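Local coordinates for protein pyrrolysyl-tRNA synthetase (Desulfitobacterium hafniense, PDB 3DSQ) that probably attaches pyrrolysine to its cognate tRNA at the expense of ATP, as a homodimeric class II aminoacyl-tRNA synthetase, at residues L10-W14 with Q31-S37; R21-N26 with G282-I287; L80-H85 with I152-G156; R190-A195 with W250-G254. All blocks are in the same frame, centred on the assembly; numbering follows the deposited sequence.

Contact 1. Residues L10-W14 with Q31-S37; sequences LSSFW and QLEMGFS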
loop_
_atom_site.group_PDB
_atom_site.type_symbol
_atom_site.label_atom_id
_atom_site.label_comp_id
_atom_site.label_asym_id
_atom_site.label_seq_id
_atom_site.Cartn_x
_atom_site.Cartn_y
_atom_site.Cartn_z
ATOM N N LEU B 10 18.666 21.384 -38.965
ATOM C CA LEU B 10 18.027 20.483 -38.013
ATOM C C LEU B 10 17.045 21.242 -37.124
ATOM O O LEU B 10 17.090 21.136 -35.902
ATOM C CB LEU B 10 19.097 19.795 -37.160
ATOM C CG LEU B 10 20.140 19.040 -37.989
ATOM C CD1 LEU B 10 21.187 18.425 -37.082
ATOM C CD2 LEU B 10 19.449 17.967 -38.816
ATOM N N SER B 11 16.150 21.995 -37.757
ATOM C CA SER B 11 15.155 22.789 -37.048
ATOM C C SER B 11 13.856 22.048 -36.731
ATOM O O SER B 11 13.057 22.530 -35.927
ATOM C CB SER B 11 14.819 24.048 -37.853
ATOM O OG SER B 11 15.932 24.918 -37.947
ATOM N N SER B 12 13.632 20.897 -37.363
ATOM C CA SER B 12 12.415 20.126 -37.116
ATOM C C SER B 12 12.575 19.191 -35.920
ATOM O O SER B 12 13.354 18.235 -35.968
ATOM C CB SER B 12 12.031 19.304 -38.352
ATOM O OG SER B 12 11.701 20.145 -39.439
ATOM N N PHE B 13 11.824 19.468 -34.855
ATOM C CA PHE B 13 11.895 18.660 -33.642
ATOM C C PHE B 13 10.674 17.770 -33.462
ATOM O O PHE B 13 9.754 17.808 -34.271
ATOM C CB PHE B 13 12.078 19.564 -32.420
ATOM C CG PHE B 13 13.280 20.454 -32.510
ATOM C CD1 PHE B 13 13.200 21.693 -33.141
ATOM C CD2 PHE B 13 14.509 20.037 -32.000
ATOM C CE1 PHE B 13 14.327 22.506 -33.264
ATOM C CE2 PHE B 13 15.642 20.841 -32.118
ATOM C CZ PHE B 13 15.552 22.078 -32.752
ATOM N N TRP B 14 10.679 16.960 -32.407
ATOM C CA TRP B 14 9.570 16.049 -32.129
ATOM C C TRP B 14 8.272 16.829 -31.936
ATOM O O TRP B 14 8.294 17.962 -31.450
ATOM C CB TRP B 14 9.808 15.260 -30.832
ATOM C CG TRP B 14 11.053 14.441 -30.786
ATOM C CD1 TRP B 14 11.971 14.411 -29.776
ATOM C CD2 TRP B 14 11.510 13.514 -31.772
ATOM N NE1 TRP B 14 12.976 13.522 -30.071
ATOM C CE2 TRP B 14 12.717 12.955 -31.291
ATOM C CE3 TRP B 14 11.015 13.097 -33.015
ATOM C CZ2 TRP B 14 13.441 11.995 -32.011
ATOM C CZ3 TRP B 14 11.728 12.143 -33.733
ATOM C CH2 TRP B 14 12.937 11.601 -33.225
ATOM N N GLN B 31 18.208 11.987 -26.943
ATOM C CA GLN B 31 17.220 11.586 -27.934
ATOM C C GLN B 31 16.027 12.552 -27.935
ATOM O O GLN B 31 15.499 12.893 -28.989
ATOM C CB GLN B 31 16.739 10.168 -27.652
ATOM C CG GLN B 31 17.836 9.109 -27.778
ATOM C CD GLN B 31 17.328 7.708 -27.478
ATOM O OE1 GLN B 31 16.792 7.443 -26.400
ATOM N NE2 GLN B 31 17.495 6.806 -28.433
ATOM N N LEU B 32 15.622 13.005 -26.754
ATOM C CA LEU B 32 14.495 13.923 -26.635
ATOM C C LEU B 32 14.779 15.273 -27.279
ATOM O O LEU B 32 13.858 15.972 -27.701
ATOM C CB LEU B 32 14.128 14.133 -25.159
ATOM C CG LEU B 32 13.532 12.949 -24.391
ATOM C CD1 LEU B 32 13.198 13.388 -22.976
ATOM C CD2 LEU B 32 12.270 12.441 -25.087
ATOM N N GLU B 33 16.056 15.633 -27.373
ATOM C CA GLU B 33 16.437 16.923 -27.938
ATOM C C GLU B 33 16.915 16.892 -29.384
ATOM O O GLU B 33 17.511 17.852 -29.859
ATOM C CB GLU B 33 17.513 17.568 -27.056
ATOM C CG GLU B 33 17.067 17.762 -25.615
ATOM C CD GLU B 33 15.801 18.602 -25.509
ATOM O OE1 GLU B 33 15.870 19.821 -25.781
ATOM O OE2 GLU B 33 14.734 18.041 -25.162
ATOM N N MET B 34 16.638 15.803 -30.091
ATOM C CA MET B 34 17.063 15.675 -31.486
ATOM C C MET B 34 16.257 16.498 -32.482
ATOM O O MET B 34 15.030 16.589 -32.395
ATOM C CB MET B 34 17.034 14.214 -31.916
ATOM C CG MET B 34 18.136 13.387 -31.296
ATOM S SD MET B 34 17.948 11.675 -31.712
ATOM C CE MET B 34 18.654 11.652 -33.389
ATOM N N GLY B 35 16.977 17.094 -33.426
ATOM C CA GLY B 35 16.361 17.895 -34.463
ATOM C C GLY B 35 16.674 17.257 -35.803
ATOM O O GLY B 35 17.693 16.575 -35.954
ATOM N N PHE B 36 15.810 17.490 -36.781
ATOM C CA PHE B 36 15.983 16.915 -38.105
ATOM C C PHE B 36 15.804 17.961 -39.193
ATOM O O PHE B 36 15.294 19.053 -38.937
ATOM C CB PHE B 36 14.976 15.781 -38.278
ATOM C CG PHE B 36 15.123 14.714 -37.250
ATOM C CD1 PHE B 36 16.032 13.673 -37.436
ATOM C CD2 PHE B 36 14.443 14.804 -36.039
ATOM C CE1 PHE B 36 16.265 12.743 -36.430
ATOM C CE2 PHE B 36 14.671 13.883 -35.031
ATOM C CZ PHE B 36 15.588 12.848 -35.227
ATOM N N SER B 37 16.222 17.615 -40.408
ATOM C CA SER B 37 16.124 18.519 -41.550
ATOM C C SER B 37 14.692 18.801 -41.988
ATOM O O SER B 37 14.420 19.828 -42.587
ATOM C CB SER B 37 16.909 17.949 -42.738
ATOM O OG SER B 37 18.290 17.824 -42.423
HETATM O O HOH W 1 13.449 17.265 -30.439
#

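Contact 2. Residues R21-N26 with G282-I287; sequences RLKELN and GVRLNI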
loop_
_atom_site.group_PDB
_atom_site.type_symbol
_atom_site.label_atom_id
_atom_site.label_comp_id
_atom_site.label_asym_id
_atom_site.label_seq_id
_atom_site.Cartn_x
_atom_site.Cartn_y
_atom_site.Cartn_z
ATOM N N ARG B 21 5.693 10.203 -26.184
ATOM C CA ARG B 21 5.859 8.776 -26.411
ATOM C C ARG B 21 7.292 8.348 -26.052
ATOM O O ARG B 21 7.505 7.371 -25.337
ATOM C CB ARG B 21 5.540 8.458 -27.881
ATOM C CG ARG B 21 5.701 6.992 -28.283
ATOM C CD ARG B 21 4.992 6.053 -27.327
ATOM N NE ARG B 21 4.946 4.684 -27.833
ATOM C CZ ARG B 21 4.449 3.650 -27.160
ATOM N NH1 ARG B 21 3.954 3.820 -25.941
ATOM N NH2 ARG B 21 4.435 2.447 -27.713
ATOM N N LEU B 22 8.268 9.099 -26.539
ATOM C CA LEU B 22 9.662 8.802 -26.263
ATOM C C LEU B 22 9.938 8.890 -24.768
ATOM O O LEU B 22 10.777 8.152 -24.237
ATOM C CB LEU B 22 10.568 9.766 -27.035
ATOM C CG LEU B 22 10.470 9.644 -28.563
ATOM C CD1 LEU B 22 11.397 10.655 -29.212
ATOM C CD2 LEU B 22 10.830 8.221 -29.018
ATOM N N LYS B 23 9.226 9.784 -24.084
ATOM C CA LYS B 23 9.416 9.934 -22.645
ATOM C C LYS B 23 8.851 8.734 -21.899
ATOM O O LYS B 23 9.474 8.235 -20.968
ATOM C CB LYS B 23 8.757 11.219 -22.129
ATOM C CG LYS B 23 9.746 12.251 -21.613
ATOM C CD LYS B 23 9.091 13.236 -20.641
ATOM C CE LYS B 23 10.109 14.241 -20.111
ATOM N NZ LYS B 23 9.517 15.155 -19.082
ATOM N N GLU B 24 7.672 8.271 -22.306
ATOM C CA GLU B 24 7.047 7.113 -21.669
ATOM C C GLU B 24 7.933 5.881 -21.832
ATOM O O GLU B 24 7.902 4.964 -21.000
ATOM C CB GLU B 24 5.711 6.771 -22.314
ATOM C CG GLU B 24 4.713 7.899 -22.446
ATOM C CD GLU B 24 3.415 7.402 -23.048
ATOM O OE1 GLU B 24 3.472 6.603 -24.008
ATOM O OE2 GLU B 24 2.343 7.812 -22.568
ATOM N N LEU B 25 8.670 5.850 -22.938
ATOM C CA LEU B 25 9.566 4.745 -23.244
ATOM C C LEU B 25 10.949 4.988 -22.655
ATOM O O LEU B 25 11.900 4.269 -22.961
ATOM C CB LEU B 25 9.671 4.563 -24.760
ATOM C CG LEU B 25 8.344 4.247 -25.444
ATOM C CD1 LEU B 25 8.502 4.160 -26.963
ATOM C CD2 LEU B 25 7.823 2.950 -24.876
ATOM N N ASN B 26 11.054 6.009 -21.812
ATOM C CA ASN B 26 12.311 6.357 -21.166
ATOM C C ASN B 26 13.482 6.631 -22.104
ATOM O O ASN B 26 14.593 6.131 -21.896
ATOM C CB ASN B 26 12.703 5.276 -20.145
ATOM C CG ASN B 26 11.788 5.268 -18.930
ATOM O OD1 ASN B 26 11.448 6.326 -18.389
ATOM N ND2 ASN B 26 11.389 4.082 -18.492
ATOM N N GLY B 282 8.548 0.179 -14.460
ATOM C CA GLY B 282 9.219 1.166 -15.287
ATOM C C GLY B 282 8.966 1.075 -16.783
ATOM O O GLY B 282 9.490 1.888 -17.528
ATOM N N VAL B 283 8.169 0.110 -17.230
ATOM C CA VAL B 283 7.909 -0.056 -18.661
ATOM C C VAL B 283 6.471 0.284 -19.085
ATOM O O VAL B 283 5.523 -0.228 -18.509
ATOM C CB VAL B 283 8.209 -1.516 -19.103
ATOM C CG1 VAL B 283 8.058 -1.649 -20.603
ATOM C CG2 VAL B 283 9.619 -1.919 -18.663
ATOM N N ARG B 284 6.320 1.143 -20.097
ATOM C CA ARG B 284 4.990 1.512 -20.595
ATOM C C ARG B 284 4.446 0.238 -21.224
ATOM O O ARG B 284 5.139 -0.412 -21.998
ATOM C CB ARG B 284 5.108 2.628 -21.642
ATOM C CG ARG B 284 3.780 3.105 -22.230
ATOM C CD ARG B 284 2.936 3.905 -21.237
ATOM N NE ARG B 284 1.723 4.397 -21.888
ATOM C CZ ARG B 284 0.619 3.681 -22.087
ATOM N NH1 ARG B 284 0.538 2.421 -21.674
ATOM N NH2 ARG B 284 -0.401 4.216 -22.745
ATOM N N LEU B 285 3.205 -0.121 -20.913
ATOM C CA LEU B 285 2.649 -1.374 -21.415
ATOM C C LEU B 285 2.217 -1.504 -22.874
ATOM O O LEU B 285 2.298 -2.598 -23.443
ATOM C CB LEU B 285 1.511 -1.824 -20.502
ATOM C CG LEU B 285 2.000 -2.164 -19.085
ATOM C CD1 LEU B 285 0.826 -2.296 -18.151
ATOM C CD2 LEU B 285 2.836 -3.456 -19.115
ATOM N N ASN B 286 1.769 -0.420 -23.492
ATOM C CA ASN B 286 1.338 -0.525 -24.878
ATOM C C ASN B 286 2.527 -0.548 -25.838
ATOM O O ASN B 286 2.659 0.317 -26.697
ATOM C CB ASN B 286 0.388 0.627 -25.221
ATOM C CG ASN B 286 1.085 1.949 -25.273
ATOM O OD1 ASN B 286 2.024 2.189 -24.521
ATOM N ND2 ASN B 286 0.626 2.828 -26.154
ATOM N N ILE B 287 3.392 -1.550 -25.692
ATOM C CA ILE B 287 4.556 -1.659 -26.564
ATOM C C ILE B 287 4.589 -2.961 -27.354
ATOM O O ILE B 287 5.706 -3.469 -27.607
ATOM C CB ILE B 287 5.867 -1.538 -25.764
ATOM C CG1 ILE B 287 5.990 -2.694 -24.766
ATOM C CG2 ILE B 287 5.892 -0.199 -25.034
ATOM C CD1 ILE B 287 7.282 -2.692 -23.983
HETATM O O HOH W 2 8.750 2.581 -20.700
HETATM O O HOH W 3 0.675 5.822 -25.691
#

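Contact 3. Residues L80-H85 with I152-G156; sequences LAKALH and IFEIG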
loop_
_atom_site.group_PDB
_atom_site.type_symbol
_atom_site.label_atom_id
_atom_site.label_comp_id
_atom_site.label_asym_id
_atom_site.label_seq_id
_atom_site.Cartn_x
_atom_site.Cartn_y
_atom_site.Cartn_z
ATOM N N LEU B 80 13.822 -1.536 1.863
ATOM C CA LEU B 80 13.924 -0.478 2.857
ATOM C C LEU B 80 13.432 -0.932 4.227
ATOM O O LEU B 80 14.031 -0.598 5.246
ATOM C CB LEU B 80 13.136 0.755 2.400
ATOM C CG LEU B 80 13.568 1.428 1.092
ATOM C CD1 LEU B 80 12.666 2.630 0.810
ATOM C CD2 LEU B 80 15.014 1.876 1.191
ATOM N N ALA B 81 12.348 -1.701 4.249
ATOM C CA ALA B 81 11.786 -2.183 5.506
ATOM C C ALA B 81 12.770 -3.080 6.258
ATOM O O ALA B 81 13.018 -2.878 7.447
ATOM C CB ALA B 81 10.486 -2.938 5.243
ATOM N N LYS B 82 13.326 -4.073 5.572
ATOM C CA LYS B 82 14.289 -4.972 6.207
ATOM C C LYS B 82 15.473 -4.206 6.787
ATOM O O LYS B 82 15.897 -4.465 7.910
ATOM C CB LYS B 82 14.791 -6.018 5.203
ATOM C CG LYS B 82 13.714 -7.008 4.790
ATOM C CD LYS B 82 14.234 -8.062 3.836
ATOM C CE LYS B 82 13.159 -9.096 3.544
ATOM N NZ LYS B 82 13.652 -10.148 2.607
ATOM N N ALA B 83 15.995 -3.253 6.028
ATOM C CA ALA B 83 17.131 -2.462 6.481
ATOM C C ALA B 83 16.846 -1.673 7.760
ATOM O O ALA B 83 17.736 -1.471 8.586
ATOM C CB ALA B 83 17.583 -1.519 5.372
ATOM N N LEU B 84 15.606 -1.231 7.933
ATOM C CA LEU B 84 15.262 -0.469 9.129
ATOM C C LEU B 84 14.927 -1.387 10.304
ATOM O O LEU B 84 15.106 -1.021 11.463
ATOM C CB LEU B 84 14.100 0.477 8.826
ATOM C CG LEU B 84 14.498 1.589 7.853
ATOM C CD1 LEU B 84 13.288 2.431 7.459
ATOM C CD2 LEU B 84 15.557 2.449 8.516
ATOM N N HIS B 85 14.437 -2.582 9.992
ATOM C CA HIS B 85 14.115 -3.569 11.015
ATOM C C HIS B 85 15.444 -3.974 11.657
ATOM O O HIS B 85 15.521 -4.217 12.864
ATOM C CB HIS B 85 13.465 -4.802 10.378
ATOM C CG HIS B 85 12.116 -4.545 9.785
ATOM N ND1 HIS B 85 11.578 -5.344 8.799
ATOM C CD2 HIS B 85 11.183 -3.601 10.057
ATOM C CE1 HIS B 85 10.371 -4.900 8.486
ATOM N NE2 HIS B 85 10.109 -3.845 9.237
ATOM N N ILE B 152 10.207 4.402 15.096
ATOM C CA ILE B 152 9.040 3.987 14.330
ATOM C C ILE B 152 9.065 4.490 12.880
ATOM O O ILE B 152 9.575 5.570 12.601
ATOM C CB ILE B 152 7.766 4.519 15.024
ATOM C CG1 ILE B 152 7.561 3.786 16.349
ATOM C CG2 ILE B 152 6.566 4.389 14.114
ATOM C CD1 ILE B 152 7.130 2.363 16.211
ATOM N N PHE B 153 8.521 3.703 11.957
ATOM C CA PHE B 153 8.458 4.129 10.565
ATOM C C PHE B 153 7.288 3.483 9.857
ATOM O O PHE B 153 6.763 2.474 10.316
ATOM C CB PHE B 153 9.749 3.796 9.802
ATOM C CG PHE B 153 9.870 2.352 9.395
ATOM C CD1 PHE B 153 10.287 1.390 10.303
ATOM C CD2 PHE B 153 9.606 1.965 8.079
ATOM C CE1 PHE B 153 10.444 0.062 9.911
ATOM C CE2 PHE B 153 9.759 0.642 7.674
ATOM C CZ PHE B 153 10.179 -0.313 8.591
ATOM N N GLU B 154 6.867 4.099 8.755
ATOM C CA GLU B 154 5.783 3.573 7.934
ATOM C C GLU B 154 6.089 3.864 6.472
ATOM O O GLU B 154 6.669 4.889 6.129
ATOM C CB GLU B 154 4.412 4.186 8.315
ATOM C CG GLU B 154 3.235 3.608 7.472
ATOM C CD GLU B 154 1.832 4.010 7.965
ATOM O OE1 GLU B 154 0.832 3.536 7.373
ATOM O OE2 GLU B 154 1.725 4.787 8.937
ATOM N N ILE B 155 5.720 2.926 5.617
ATOM C CA ILE B 155 5.908 3.055 4.181
ATOM C C ILE B 155 4.481 2.933 3.669
ATOM O O ILE B 155 3.843 1.914 3.888
ATOM C CB ILE B 155 6.719 1.884 3.598
ATOM C CG1 ILE B 155 8.148 1.890 4.163
ATOM C CG2 ILE B 155 6.728 1.982 2.076
ATOM C CD1 ILE B 155 9.044 0.768 3.607
ATOM N N GLY B 156 3.960 3.960 3.014
ATOM C CA GLY B 156 2.595 3.834 2.551
ATOM C C GLY B 156 2.071 4.945 1.670
ATOM O O GLY B 156 2.594 6.053 1.630
#

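Contact 4. Residues R190-A195 with W250-G254; sequences RLEDMA and WVGLG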
loop_
_atom_site.group_PDB
_atom_site.type_symbol
_atom_site.label_atom_id
_atom_site.label_comp_id
_atom_site.label_asym_id
_atom_site.label_seq_id
_atom_site.Cartn_x
_atom_site.Cartn_y
_atom_site.Cartn_z
ATOM N N ARG B 190 21.579 11.816 13.783
ATOM C CA ARG B 190 20.582 10.768 13.583
ATOM C C ARG B 190 20.001 10.901 12.187
ATOM O O ARG B 190 19.892 9.921 11.453
ATOM C CB ARG B 190 19.450 10.880 14.598
ATOM C CG ARG B 190 19.693 10.142 15.888
ATOM C CD ARG B 190 19.906 8.651 15.671
ATOM N NE ARG B 190 19.753 7.936 16.935
ATOM C CZ ARG B 190 20.441 8.209 18.040
ATOM N NH1 ARG B 190 21.343 9.178 18.035
ATOM N NH2 ARG B 190 20.208 7.531 19.159
ATOM N N LEU B 191 19.611 12.119 11.827
ATOM C CA LEU B 191 19.067 12.369 10.504
ATOM C C LEU B 191 20.052 11.844 9.463
ATOM O O LEU B 191 19.649 11.234 8.474
ATOM C CB LEU B 191 18.805 13.866 10.306
ATOM C CG LEU B 191 17.555 14.365 11.055
ATOM C CD1 LEU B 191 17.331 15.842 10.784
ATOM C CD2 LEU B 191 16.332 13.557 10.607
ATOM N N GLU B 192 21.346 12.074 9.691
ATOM C CA GLU B 192 22.374 11.586 8.776
ATOM C C GLU B 192 22.331 10.065 8.729
ATOM O O GLU B 192 22.294 9.472 7.653
ATOM C CB GLU B 192 23.775 12.014 9.229
ATOM C CG GLU B 192 24.212 13.401 8.795
ATOM C CD GLU B 192 25.723 13.585 8.920
ATOM O OE1 GLU B 192 26.262 13.417 10.039
ATOM O OE2 GLU B 192 26.369 13.894 7.898
ATOM N N ASP B 193 22.348 9.437 9.902
ATOM C CA ASP B 193 22.305 7.982 9.989
ATOM C C ASP B 193 21.126 7.433 9.193
ATOM O O ASP B 193 21.286 6.541 8.358
ATOM C CB ASP B 193 22.164 7.525 11.443
ATOM C CG ASP B 193 23.338 7.938 12.312
ATOM O OD1 ASP B 193 24.491 7.935 11.815
ATOM O OD2 ASP B 193 23.105 8.246 13.503
ATOM N N MET B 194 19.940 7.965 9.468
ATOM C CA MET B 194 18.724 7.536 8.789
ATOM C C MET B 194 18.860 7.665 7.280
ATOM O O MET B 194 18.557 6.735 6.544
ATOM C CB MET B 194 17.537 8.372 9.264
ATOM C CG MET B 194 17.342 8.352 10.765
ATOM S SD MET B 194 15.891 9.295 11.260
ATOM C CE MET B 194 14.949 8.037 12.059
ATOM N N ALA B 195 19.308 8.825 6.821
ATOM C CA ALA B 195 19.485 9.058 5.394
ATOM C C ALA B 195 20.397 7.987 4.791
ATOM O O ALA B 195 20.064 7.356 3.780
ATOM C CB ALA B 195 20.076 10.430 5.168
ATOM N N TRP B 250 13.092 14.861 18.881
ATOM C CA TRP B 250 12.870 13.797 17.904
ATOM C C TRP B 250 13.399 14.170 16.535
ATOM O O TRP B 250 13.715 15.325 16.270
ATOM C CB TRP B 250 11.374 13.469 17.772
ATOM C CG TRP B 250 10.518 14.653 17.352
ATOM C CD1 TRP B 250 9.783 15.464 18.170
ATOM C CD2 TRP B 250 10.328 15.152 16.021
ATOM N NE1 TRP B 250 9.144 16.434 17.434
ATOM C CE2 TRP B 250 9.463 16.268 16.112
ATOM C CE3 TRP B 250 10.804 14.767 14.760
ATOM C CZ2 TRP B 250 9.062 17.005 14.989
ATOM C CZ3 TRP B 250 10.403 15.501 13.639
ATOM C CH2 TRP B 250 9.539 16.610 13.768
ATOM N N VAL B 251 13.499 13.173 15.666
ATOM C CA VAL B 251 13.941 13.393 14.302
ATOM C C VAL B 251 13.076 12.532 13.409
ATOM O O VAL B 251 12.634 11.456 13.803
ATOM C CB VAL B 251 15.426 13.016 14.086
ATOM C CG1 VAL B 251 16.320 13.963 14.889
ATOM C CG2 VAL B 251 15.664 11.564 14.474
ATOM N N GLY B 252 12.820 13.026 12.206
ATOM C CA GLY B 252 12.014 12.286 11.263
ATOM C C GLY B 252 12.476 12.629 9.866
ATOM O O GLY B 252 12.793 13.781 9.569
ATOM N N LEU B 253 12.510 11.624 9.003
ATOM C CA LEU B 253 12.942 11.820 7.635
ATOM C C LEU B 253 11.911 11.169 6.729
ATOM O O LEU B 253 11.491 10.038 6.978
ATOM C CB LEU B 253 14.319 11.172 7.438
ATOM C CG LEU B 253 15.136 11.471 6.181
ATOM C CD1 LEU B 253 15.440 12.956 6.082
ATOM C CD2 LEU B 253 16.444 10.669 6.237
ATOM N N GLY B 254 11.495 11.890 5.691
ATOM C CA GLY B 254 10.522 11.344 4.764
ATOM C C GLY B 254 11.004 11.278 3.327
ATOM O O GLY B 254 11.603 12.224 2.826
#

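Contact 1. Residues L10-W14 with Q31-S37
Trp14, with 109 Å² covered, and Phe36, with 94 Å², dominate this surface contact. The Trp14 indole reaches the end of helix 29-32: its NE1 donates to Gln31 O at 2.8 Å and 160°, while both Gln31 O and Leu32 O lie near the ring plane. One indole face receives Phe36, with Trp14 CH2 3.4 Å from Phe36 CE2; centroids 5.0 Å apart and planes at 51° make the pairing oblique. The backbone of Phe36 meets Ser12 in a single antiparallel bridge, Ser12 N to Phe36 O at 2.9 Å and Phe36 N to Ser12 O at 2.7 Å. Ser11 and Ser12 both face Phe36, a classic beta bulge. Gly35 packs against this bridge, and a CB there would clash with Leu10 O and Phe13 CE2. Water 1 accepts weakly from Trp14 N and donates to Leu32 O and Met34 O. Main-chain polarity is thus met by the bridge, the indole and a water, while Trp14 and Phe36 supply the apolar surface and reach Arg42 of helix 39-68, Phe36 also touching Ala45.

Contact 2. Residues R21-N26 with G282-I287
Arg21 makes two direct hydrogen bonds to Asn286: NH1 to OD1 at 2.9 Å (148°) and NH2 to the backbone O at 3.0 Å (155°). One guanidinium therefore grips both the side chain and the main chain of Asn286, the centre of an inverse gamma turn. Charge continues through Glu24, whose OE1 forms salt bridges with Arg284 NE at 3.5 Å and with Arg21 NH1 at 3.4 Å, joining three residues in a network; Arg21 NE also pairs with Glu50. Two waters fill the gap. Water 2 donates to Glu24 O and, weakly, to Gly282 O while accepting from Arg284 N; water 3 accepts from Asn286 ND2 and donates weakly to Glu24 OE1. Apolar packing is small, led by Leu25 CD2 against Ile287 CG2 at 3.7 Å. Asn26, at positive phi, is the C' residue of a Schellman motif closing helix 16-24, and its OD1 binds Gln268 N. The C-terminal tail is thus held against the end of that helix, with Leu25 also packing on helix 39-68, Glu24 and Arg284 touching Tyr279 of strand 279-280, and Ile287 meeting Leu145 of the second subunit.

Contact 3. Residues L80-H85 with I152-G156
This is buried, apolar helix-on-sheet packing: the end of helix 72-85 lies over strand 150-159 of the mixed sheet. The short axes run antiparallel, at 176°, and approach to 10.1 Å, so the space between backbones is filled by side chains. Phe153, with 87 Å² covered, is the main filler. Leu84 CD1 sits 3.9 Å from the Phe153 ring centroid and only 15° off its normal, a CH-pi contact over the face. At the ring edge, Phe153 CZ comes 3.6 Å from His85 NE2; the two rings meet obliquely, and His85 NE2 is hydrogen-bonded to Gln91. A helix against a largely antiparallel sheet is characteristic of the class II synthetase catalytic core, to which both segments belong. Two residues along the strand, Ile155 also points toward the helix, its CD1 lying 4.3 Å from both Leu80 CB and Ala81 CB. The small Ala81 touches both strand residues, its CA 3.9 Å from Phe153 CZ. Leu175 and Leu177 of strand 171-180 extend this apolar layer, while Lys82, pointing away, packs on Glu78 of the second subunit.

Contact 4. Residues R190-A195 with W250-G254
From Trp250, whose side chain is out of reach of the helix and whose NE1 bonds Asp241, the strand passes to its first contact residue, Val251. That side chain points toward the helix and has 75 Å² covered: Val251 CB is 3.6 Å from Leu191 CD2, and Val251 CG2 lies 3.8 Å from Arg190 CB and 3.9 Å from Met194 SD. Gly252 adds a backbone contact, its O 3.7 Å from Leu191 CD2. Leu253 then points toward the helix again and contributes the largest covered area, 79 Å². Its CD2 fits beside the next turn, 3.5 Å from Ala195 N, 3.8 Å from Ala195 CB and 4.0 Å from Met194 CB. Arg190, Leu191, Met194 and Ala195 mark one face of the helix, following its i to i+4 repeat. The axes run in roughly the same direction, 31° apart and 8.5 Å at closest approach, so that face follows the strand over two inward-facing residues. Such helix-on-sheet packing belongs to the class II synthetase core. Strand 250-256 pairs with 171-180 on one side and 228-236 on the other; helix 187-201 spans these neighbours, Met194 touching Leu177, Leu191 touching Met235, and Ala195 reaching Val223 of strand 219-225.

How the contacts relate
The contacts fall into two groups. Contacts 1 and 2 cross along the chain, their segments alternating, and have centres 20 Å apart; they touch where Trp14 and Leu32 pack on Leu22, so helices 16-24 and 29-32, consecutive in the chain, join the two. Contacts 3 and 4 follow in series between the two segments of contact 2, with centres 13 Å apart. They load helices 72-85 and 187-201 onto one mixed sheet, in the class II catalytic core. Contact 1 lies 45 Å, centre to centre, from each of them, across the chain's centre. Contact 2 brings the C-terminal tail back onto N-terminal helix 16-24. Contacts 2 and 3 reach the second subunit; contacts 1 and 4 do not.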